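Local coordinates for protein gene activator AphA (Vibrio cholerae, PDB 1YG2) that activates virulence gene expression as a winged helix transcription factor, probably binding promoter DNA as a dimer, at the interface of chains A and B. Numbering follows the deposited sequence. Chains: chain A/B, gene activator AphA.

Contact 1: the interface of chains A and B. Residues chain A 92-94, 97-98, 100-101; chain B 31-33, 153, 156-157.
Where the segment leading into helix 95-101 of chain A passes the residues after the 3-10 helix 28-31 of chain B, A:Arg93 and B:Trp33 form an antiparallel beta bridge between the subunits. Beside it the backbone amide N of A:Asp94 donates to the carbonyl O of B:Phe32 at 2.7 Å, almost in line with the C=O bond. A:Arg93 runs extended across the indole of B:Trp33: CB lies over the six-membered ring, 3.5 Å from its centroid, CG over the five-membered ring, CD near CE2 and CZ2, and the terminal NH1 beside NE1, the guanidinium tilted 60° from the ring. The phenyl of B:Phe32, its CG wedged between the backbone N and the carbonyl carbon (chi1 67°), packs against helix 95-101, with CB on A:Ser97 CB, CE1 on A:Ala98 CA and CE2 on A:Met101 CG. The carboxylate of A:Asp94 stacks nearly parallel on the guanidinium of B:Arg156, a salt bridge with OD2 3.3 Å from NE. OD1 of A:Asp94 accepts from both N and OG of A:Ser97, capping the helix start and fixing the carboxylate's rotation. A water bridges A:Ser97 OG and B:Arg156 NH1, and its O lies 2.7 Å from the backbone carbonyl O of B:Thr153.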
loop_
_atom_site.group_PDB
_atom_site.type_symbol
_atom_site.label_atom_id
_atom_site.label_comp_id
_atom_site.label_asym_id
_atom_site.label_seq_id
_atom_site.Cartn_x
_atom_site.Cartn_y
_atom_site.Cartn_z
ATOM N N VAL A 92 -3.636 -4.512 -5.806
ATOM C CA VAL A 92 -4.062 -3.130 -5.936
ATOM C C VAL A 92 -5.570 -2.957 -5.805
ATOM O O VAL A 92 -6.346 -3.475 -6.609
ATOM C CB VAL A 92 -3.635 -2.535 -7.296
ATOM C CG1 VAL A 92 -3.961 -1.051 -7.328
ATOM C CG2 VAL A 92 -2.144 -2.774 -7.538
ATOM N N ARG A 93 -5.972 -2.226 -4.776
ATOM C CA ARG A 93 -7.370 -1.923 -4.515
ATOM C C ARG A 93 -7.299 -0.566 -3.829
ATOM O O ARG A 93 -7.477 -0.461 -2.616
ATOM C CB ARG A 93 -7.997 -2.958 -3.569
ATOM C CG ARG A 93 -8.131 -4.385 -4.129
ATOM C CD ARG A 93 -8.682 -5.319 -3.050
ATOM N NE ARG A 93 -8.442 -6.735 -3.323
ATOM C CZ ARG A 93 -9.031 -7.415 -4.296
ATOM N NH1 ARG A 93 -9.897 -6.803 -5.090
ATOM N NH2 ARG A 93 -8.761 -8.702 -4.471
ATOM N N ASP A 94 -7.031 0.473 -4.611
ATOM C CA ASP A 94 -6.892 1.809 -4.058
ATOM C C ASP A 94 -8.189 2.541 -3.745
ATOM O O ASP A 94 -8.943 2.934 -4.640
ATOM C CB ASP A 94 -6.036 2.669 -4.981
ATOM C CG ASP A 94 -5.711 4.007 -4.369
ATOM O OD1 ASP A 94 -6.285 5.024 -4.791
ATOM O OD2 ASP A 94 -4.880 4.040 -3.446
ATOM N N SER A 97 -8.518 6.095 -5.245
ATOM C CA SER A 97 -8.844 6.060 -6.664
ATOM C C SER A 97 -10.313 5.697 -6.811
ATOM O O SER A 97 -11.027 6.285 -7.621
ATOM C CB SER A 97 -7.983 5.030 -7.391
ATOM O OG SER A 97 -6.620 5.424 -7.379
ATOM N N ALA A 98 -10.754 4.728 -6.016
ATOM C CA ALA A 98 -12.142 4.297 -6.046
ATOM C C ALA A 98 -13.079 5.474 -5.740
ATOM O O ALA A 98 -14.091 5.645 -6.398
ATOM C CB ALA A 98 -12.353 3.174 -5.039
ATOM N N LEU A 100 -12.304 8.666 -6.090
ATOM C CA LEU A 100 -12.125 9.631 -7.170
ATOM C C LEU A 100 -13.092 9.323 -8.305
ATOM O O LEU A 100 -13.784 10.205 -8.800
ATOM C CB LEU A 100 -10.694 9.573 -7.704
ATOM C CG LEU A 100 -9.958 10.846 -8.141
ATOM C CD1 LEU A 100 -9.139 10.492 -9.359
ATOM C CD2 LEU A 100 -10.906 12.002 -8.455
ATOM N N MET A 101 -13.152 8.065 -8.720
ATOM C CA MET A 101 -14.046 7.709 -9.810
ATOM C C MET A 101 -15.505 8.010 -9.503
ATOM O O MET A 101 -16.285 8.295 -10.402
ATOM C CB MET A 101 -13.893 6.231 -10.174
ATOM C CG MET A 101 -12.549 5.882 -10.809
ATOM S SD MET A 101 -12.059 6.998 -12.167
ATOM C CE MET A 101 -13.500 6.964 -13.198
ATOM N N TYR B 31 -6.996 -0.177 -13.218
ATOM C CA TYR B 31 -5.878 0.707 -12.874
ATOM C C TYR B 31 -5.792 0.882 -11.367
ATOM O O TYR B 31 -4.749 1.246 -10.845
ATOM C CB TYR B 31 -6.053 2.103 -13.491
ATOM C CG TYR B 31 -6.150 2.144 -14.995
ATOM C CD1 TYR B 31 -6.844 3.172 -15.630
ATOM C CD2 TYR B 31 -5.566 1.153 -15.790
ATOM C CE1 TYR B 31 -6.966 3.216 -17.019
ATOM C CE2 TYR B 31 -5.681 1.185 -17.190
ATOM C CZ TYR B 31 -6.386 2.219 -17.792
ATOM O OH TYR B 31 -6.545 2.247 -19.156
ATOM N N PHE B 32 -6.886 0.619 -10.662
ATOM C CA PHE B 32 -6.892 0.825 -9.220
ATOM C C PHE B 32 -7.611 -0.245 -8.412
ATOM O O PHE B 32 -7.525 -0.267 -7.187
ATOM C CB PHE B 32 -7.514 2.192 -8.922
ATOM C CG PHE B 32 -8.977 2.269 -9.250
ATOM C CD1 PHE B 32 -9.935 1.926 -8.299
ATOM C CD2 PHE B 32 -9.401 2.649 -10.514
ATOM C CE1 PHE B 32 -11.299 1.959 -8.605
ATOM C CE2 PHE B 32 -10.757 2.684 -10.835
ATOM C CZ PHE B 32 -11.708 2.338 -9.875
ATOM N N TRP B 33 -8.338 -1.127 -9.081
ATOM C CA TRP B 33 -9.021 -2.171 -8.343
ATOM C C TRP B 33 -8.979 -3.493 -9.099
ATOM O O TRP B 33 -9.548 -3.635 -10.176
ATOM C CB TRP B 33 -10.467 -1.762 -8.048
ATOM C CG TRP B 33 -11.042 -2.527 -6.918
ATOM C CD1 TRP B 33 -11.532 -3.799 -6.950
ATOM C CD2 TRP B 33 -11.101 -2.110 -5.557
ATOM N NE1 TRP B 33 -11.891 -4.203 -5.688
ATOM C CE2 TRP B 33 -11.635 -3.178 -4.808
ATOM C CE3 TRP B 33 -10.750 -0.928 -4.886
ATOM C CZ2 TRP B 33 -11.830 -3.109 -3.427
ATOM C CZ3 TRP B 33 -10.942 -0.855 -3.511
ATOM C CH2 TRP B 33 -11.477 -1.941 -2.797
ATOM N N THR B 153 -6.404 7.887 -12.032
ATOM C CA THR B 153 -6.230 6.605 -11.360
ATOM C C THR B 153 -5.045 5.880 -11.986
ATOM O O THR B 153 -4.285 5.210 -11.290
ATOM C CB THR B 153 -7.472 5.713 -11.464
ATOM O OG1 THR B 153 -7.740 5.431 -12.838
ATOM C CG2 THR B 153 -8.670 6.398 -10.816
ATOM N N ARG B 156 -1.761 7.181 -10.635
ATOM C CA ARG B 156 -1.387 6.788 -9.276
ATOM C C ARG B 156 -0.449 5.583 -9.258
ATOM O O ARG B 156 0.557 5.588 -8.551
ATOM C CB ARG B 156 -2.628 6.476 -8.435
ATOM C CG ARG B 156 -2.338 6.492 -6.942
ATOM C CD ARG B 156 -3.215 5.530 -6.165
ATOM N NE ARG B 156 -2.391 4.525 -5.503
ATOM C CZ ARG B 156 -2.231 3.280 -5.937
ATOM N NH1 ARG B 156 -2.854 2.874 -7.035
ATOM N NH2 ARG B 156 -1.419 2.452 -5.293
ATOM N N ASN B 157 -0.779 4.547 -10.027
ATOM C CA ASN B 157 0.058 3.345 -10.073
ATOM C C ASN B 157 1.427 3.753 -10.531
ATOM O O ASN B 157 2.442 3.333 -9.989
ATOM C CB ASN B 157 -0.448 2.336 -11.102
ATOM C CG ASN B 157 -1.857 1.912 -10.859
ATOM O OD1 ASN B 157 -2.147 1.202 -9.895
ATOM N ND2 ASN B 157 -2.759 2.343 -11.736
HETATM O O HOH W 1 -4.824 4.012 -8.923
#

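Contact 2: the interface of chains A and B. Residues chain A 96, 118, 122, 161, 164; chain B 88-89.
The imidazole of B:His89 enters an aromatic pocket of chain A, its tip pointing at the indole of A:Trp164. NE2 stands 3.4 Å from CD2 of A:Trp164, over the middle of the indole face, and CE1 lies equally near CE2; the two planes meet at 69°, so the histidine presents its edge to the tryptophan. A:Phe96 flanks one imidazole face with its CE1, 4.0 Å from CE1 of B:His89, and its own ring is backed by CZ2 of A:Trp164. Next to this aromatic group, CD1 of A:Leu118 rests 3.6 Å from CA of B:Ala88, while CZ of A:Phe96 approaches the carbonyl carbon of the same alanine. On the opposite imidazole face comes the guanidinium of A:Arg161, bent at chi2 (68°); NH1 sits 3.5 Å from the ring centroid in a cation-pi contact, the planes 34° apart. Such a neighbour would tend to disfavour a charged imidazole. At the polar rim, OG of A:Ser122 donates to the carbonyl O of A:Leu118 at 2.7 Å within its own helix; no hydrogen bond crosses this patch, which rests on aromatic, cation-pi and apolar packing. Helices 95-101, 108-136 and 145-177 of chain A build the pocket, and the chain B loop between helices 73-84 and 95-101 inserts into it.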
loop_
_atom_site.group_PDB
_atom_site.type_symbol
_atom_site.label_atom_id
_atom_site.label_comp_id
_atom_site.label_asym_id
_atom_site.label_seq_id
_atom_site.Cartn_x
_atom_site.Cartn_y
_atom_site.Cartn_z
ATOM N N PHE A 96 -8.584 5.565 -2.537
ATOM C CA PHE A 96 -8.607 6.951 -2.993
ATOM C C PHE A 96 -9.016 7.033 -4.449
ATOM O O PHE A 96 -9.764 7.926 -4.848
ATOM C CB PHE A 96 -7.233 7.592 -2.815
ATOM C CG PHE A 96 -6.833 7.744 -1.384
ATOM C CD1 PHE A 96 -5.836 6.942 -0.835
ATOM C CD2 PHE A 96 -7.469 8.680 -0.580
ATOM C CE1 PHE A 96 -5.482 7.065 0.499
ATOM C CE2 PHE A 96 -7.127 8.816 0.758
ATOM C CZ PHE A 96 -6.129 8.008 1.300
ATOM N N LEU A 118 -5.562 14.872 4.072
ATOM C CA LEU A 118 -4.534 13.837 4.141
ATOM C C LEU A 118 -3.225 14.215 3.448
ATOM O O LEU A 118 -2.178 13.621 3.713
ATOM C CB LEU A 118 -5.063 12.514 3.570
ATOM C CG LEU A 118 -5.924 11.659 4.510
ATOM C CD1 LEU A 118 -6.306 10.364 3.817
ATOM C CD2 LEU A 118 -5.153 11.343 5.787
ATOM N N SER A 122 0.406 14.110 5.236
ATOM C CA SER A 122 1.476 13.443 4.505
ATOM C C SER A 122 2.675 14.368 4.411
ATOM O O SER A 122 3.814 13.929 4.555
ATOM C CB SER A 122 1.014 13.064 3.098
ATOM O OG SER A 122 0.001 12.084 3.146
ATOM N N ARG A 161 5.518 8.107 0.045
ATOM C CA ARG A 161 4.668 9.176 0.549
ATOM C C ARG A 161 4.785 10.411 -0.340
ATOM O O ARG A 161 3.789 11.067 -0.639
ATOM C CB ARG A 161 5.072 9.531 1.976
ATOM C CG ARG A 161 3.970 10.174 2.766
ATOM C CD ARG A 161 2.868 9.170 3.013
ATOM N NE ARG A 161 1.877 9.692 3.944
ATOM C CZ ARG A 161 0.983 8.940 4.571
ATOM N NH1 ARG A 161 0.959 7.630 4.364
ATOM N NH2 ARG A 161 0.117 9.497 5.407
ATOM N N TRP A 164 2.907 9.854 -3.422
ATOM C CA TRP A 164 1.471 9.969 -3.202
ATOM C C TRP A 164 1.022 11.436 -3.119
ATOM O O TRP A 164 -0.058 11.796 -3.600
ATOM C CB TRP A 164 1.070 9.228 -1.930
ATOM C CG TRP A 164 -0.404 9.188 -1.748
ATOM C CD1 TRP A 164 -1.273 8.248 -2.233
ATOM C CD2 TRP A 164 -1.202 10.162 -1.066
ATOM N NE1 TRP A 164 -2.564 8.579 -1.892
ATOM C CE2 TRP A 164 -2.550 9.746 -1.177
ATOM C CE3 TRP A 164 -0.909 11.344 -0.373
ATOM C CZ2 TRP A 164 -3.605 10.474 -0.618
ATOM C CZ3 TRP A 164 -1.962 12.069 0.185
ATOM C CH2 TRP A 164 -3.295 11.628 0.058
ATOM N N ALA B 88 -8.748 6.940 4.770
ATOM C CA ALA B 88 -7.403 7.232 5.248
ATOM C C ALA B 88 -6.358 6.258 4.716
ATOM O O ALA B 88 -6.692 5.223 4.140
ATOM C CB ALA B 88 -7.385 7.235 6.774
ATOM N N HIS B 89 -5.090 6.608 4.915
ATOM C CA HIS B 89 -3.983 5.771 4.468
ATOM C C HIS B 89 -3.934 4.465 5.247
ATOM O O HIS B 89 -4.127 4.447 6.459
ATOM C CB HIS B 89 -2.657 6.515 4.642
ATOM C CG HIS B 89 -2.267 7.343 3.457
ATOM N ND1 HIS B 89 -1.974 6.788 2.229
ATOM C CD2 HIS B 89 -2.104 8.681 3.317
ATOM C CE1 HIS B 89 -1.646 7.749 1.384
ATOM N NE2 HIS B 89 -1.716 8.905 2.019
#

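Contact 3: the interface of chains A and B. Residues chain A 100-101, 167, 170-171, 174; chain B 149-150, 152, 156.
The long C-terminal helix 145-177 of each subunit takes part here: the early turns of the chain B helix lie against the later turns of its chain A counterpart and against helix 95-101. B:Leu152 is central. Its backbone O accepts from the indole NE1 of A:Trp167 at 2.8 Å, the donor standing 44° out of the carbonyl plane. CG of A:Trp167 is anti to its backbone N (chi1 178°), which directs the indole toward chain B. One indole face receives the aliphatic stem of B:Arg156, with CG 3.8 Å from the six-membered ring centroid and CB over the five-membered ring; CG2 of A:Val171 rests on the opposite face, toward its rim, so the ring is held between B:Arg156 of the partner and A:Val171 of its own helix, which limits its rotation. The isobutyl group of B:Leu152 reaches past the indole, CD1 lying 4.0 Å from CA of A:Val171, and its CB meets CD1 of A:Leu100 at 3.6 Å. The other branch of A:Leu100, CD2, touches CD2 of B:Leu149 at 3.6 Å, crossing obliquely. Bent at chi2 and chi3, A:Met101 lies antiparallel alongside B:Leu149, its SD 3.7 Å from CB of B:Leu149. The patch therefore joins helix 145-177 of chain B to chain A helices 95-101 and 145-177.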
loop_
_atom_site.group_PDB
_atom_site.type_symbol
_atom_site.label_atom_id
_atom_site.label_comp_id
_atom_site.label_asym_id
_atom_site.label_seq_id
_atom_site.Cartn_x
_atom_site.Cartn_y
_atom_site.Cartn_z
ATOM N N LEU A 100 -12.304 8.666 -6.090
ATOM C CA LEU A 100 -12.125 9.631 -7.170
ATOM C C LEU A 100 -13.092 9.323 -8.305
ATOM O O LEU A 100 -13.784 10.205 -8.800
ATOM C CB LEU A 100 -10.694 9.573 -7.704
ATOM C CG LEU A 100 -9.958 10.846 -8.141
ATOM C CD1 LEU A 100 -9.139 10.492 -9.359
ATOM C CD2 LEU A 100 -10.906 12.002 -8.455
ATOM N N MET A 101 -13.152 8.065 -8.720
ATOM C CA MET A 101 -14.046 7.709 -9.810
ATOM C C MET A 101 -15.505 8.010 -9.503
ATOM O O MET A 101 -16.285 8.295 -10.402
ATOM C CB MET A 101 -13.893 6.231 -10.174
ATOM C CG MET A 101 -12.549 5.882 -10.809
ATOM S SD MET A 101 -12.059 6.998 -12.167
ATOM C CE MET A 101 -13.500 6.964 -13.198
ATOM N N TRP A 167 0.808 12.850 -6.495
ATOM C CA TRP A 167 -0.431 12.399 -7.123
ATOM C C TRP A 167 -1.647 13.162 -6.594
ATOM O O TRP A 167 -2.487 13.630 -7.358
ATOM C CB TRP A 167 -0.648 10.906 -6.868
ATOM C CG TRP A 167 -1.926 10.424 -7.453
ATOM C CD1 TRP A 167 -2.229 10.330 -8.780
ATOM C CD2 TRP A 167 -3.102 10.036 -6.743
ATOM N NE1 TRP A 167 -3.528 9.913 -8.940
ATOM C CE2 TRP A 167 -4.090 9.727 -7.703
ATOM C CE3 TRP A 167 -3.429 9.929 -5.381
ATOM C CZ2 TRP A 167 -5.378 9.309 -7.356
ATOM C CZ3 TRP A 167 -4.709 9.513 -5.030
ATOM C CH2 TRP A 167 -5.671 9.212 -6.019
ATOM N N GLU A 170 -2.063 16.433 -8.061
ATOM C CA GLU A 170 -2.576 16.355 -9.426
ATOM C C GLU A 170 -4.088 16.189 -9.419
ATOM O O GLU A 170 -4.788 16.783 -10.236
ATOM C CB GLU A 170 -1.940 15.195 -10.188
ATOM C CG GLU A 170 -0.543 15.486 -10.665
ATOM C CD GLU A 170 -0.042 14.452 -11.645
ATOM O OE1 GLU A 170 -0.813 14.037 -12.538
ATOM O OE2 GLU A 170 1.132 14.061 -11.534
ATOM N N VAL A 171 -4.589 15.378 -8.497
ATOM C CA VAL A 171 -6.024 15.164 -8.399
ATOM C C VAL A 171 -6.691 16.455 -7.950
ATOM O O VAL A 171 -7.673 16.896 -8.544
ATOM C CB VAL A 171 -6.364 14.066 -7.381
ATOM C CG1 VAL A 171 -7.876 13.988 -7.192
ATOM C CG2 VAL A 171 -5.811 12.727 -7.856
ATOM N N GLU A 174 -7.246 18.740 -10.864
ATOM C CA GLU A 174 -8.316 18.325 -11.761
ATOM C C GLU A 174 -9.690 18.592 -11.169
ATOM O O GLU A 174 -10.627 18.948 -11.883
ATOM C CB GLU A 174 -8.200 16.834 -12.080
ATOM C CG GLU A 174 -6.965 16.446 -12.869
ATOM C CD GLU A 174 -6.897 17.117 -14.225
ATOM O OE1 GLU A 174 -7.909 17.104 -14.957
ATOM O OE2 GLU A 174 -5.822 17.655 -14.558
ATOM N N LEU B 149 -10.553 11.535 -14.997
ATOM C CA LEU B 149 -10.592 10.759 -13.766
ATOM C C LEU B 149 -9.828 9.439 -13.961
ATOM O O LEU B 149 -8.984 9.080 -13.135
ATOM C CB LEU B 149 -12.043 10.472 -13.370
ATOM C CG LEU B 149 -12.892 11.680 -12.953
ATOM C CD1 LEU B 149 -14.271 11.200 -12.512
ATOM C CD2 LEU B 149 -12.204 12.436 -11.822
ATOM N N GLU B 150 -10.125 8.730 -15.052
ATOM C CA GLU B 150 -9.448 7.467 -15.353
ATOM C C GLU B 150 -7.950 7.726 -15.414
ATOM O O GLU B 150 -7.143 6.981 -14.846
ATOM C CB GLU B 150 -9.902 6.916 -16.707
ATOM C CG GLU B 150 -11.395 6.688 -16.840
ATOM C CD GLU B 150 -11.775 6.175 -18.220
ATOM O OE1 GLU B 150 -11.047 6.475 -19.196
ATOM O OE2 GLU B 150 -12.807 5.484 -18.336
ATOM N N LEU B 152 -6.226 9.980 -13.976
ATOM C CA LEU B 152 -5.655 10.151 -12.646
ATOM C C LEU B 152 -5.455 8.816 -11.915
ATOM O O LEU B 152 -4.438 8.624 -11.252
ATOM C CB LEU B 152 -6.533 11.102 -11.826
ATOM C CG LEU B 152 -6.486 12.566 -12.287
ATOM C CD1 LEU B 152 -7.591 13.363 -11.608
ATOM C CD2 LEU B 152 -5.115 13.165 -11.974
ATOM N N ARG B 156 -1.761 7.181 -10.635
ATOM C CA ARG B 156 -1.387 6.788 -9.276
ATOM C C ARG B 156 -0.449 5.583 -9.258
ATOM O O ARG B 156 0.557 5.588 -8.551
ATOM C CB ARG B 156 -2.628 6.476 -8.435
ATOM C CG ARG B 156 -2.338 6.492 -6.942
ATOM C CD ARG B 156 -3.215 5.530 -6.165
ATOM N NE ARG B 156 -2.391 4.525 -5.503
ATOM C CZ ARG B 156 -2.231 3.280 -5.937
ATOM N NH1 ARG B 156 -2.854 2.874 -7.035
ATOM N NH2 ARG B 156 -1.419 2.452 -5.293
#

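Contacts 1 and 3 are neighbours, their C-alpha centres about 9 Å apart, and share A:Leu100, A:Met101 and B:Arg156; contact 2 lies about 13 Å from either. Helix 95-101 of chain A runs through all three. B:Arg156 divides its work, its charged tip serving contact 1 and its aliphatic stem contact 3. Helix 145-177 contributes from chain B in contacts 1 and 3 and from chain A in contacts 2 and 3. With a two-fold twin of every patch, each chain packs segments against several helices of the other, consistent with a dimer that could bring two winged helix domains together for DNA binding.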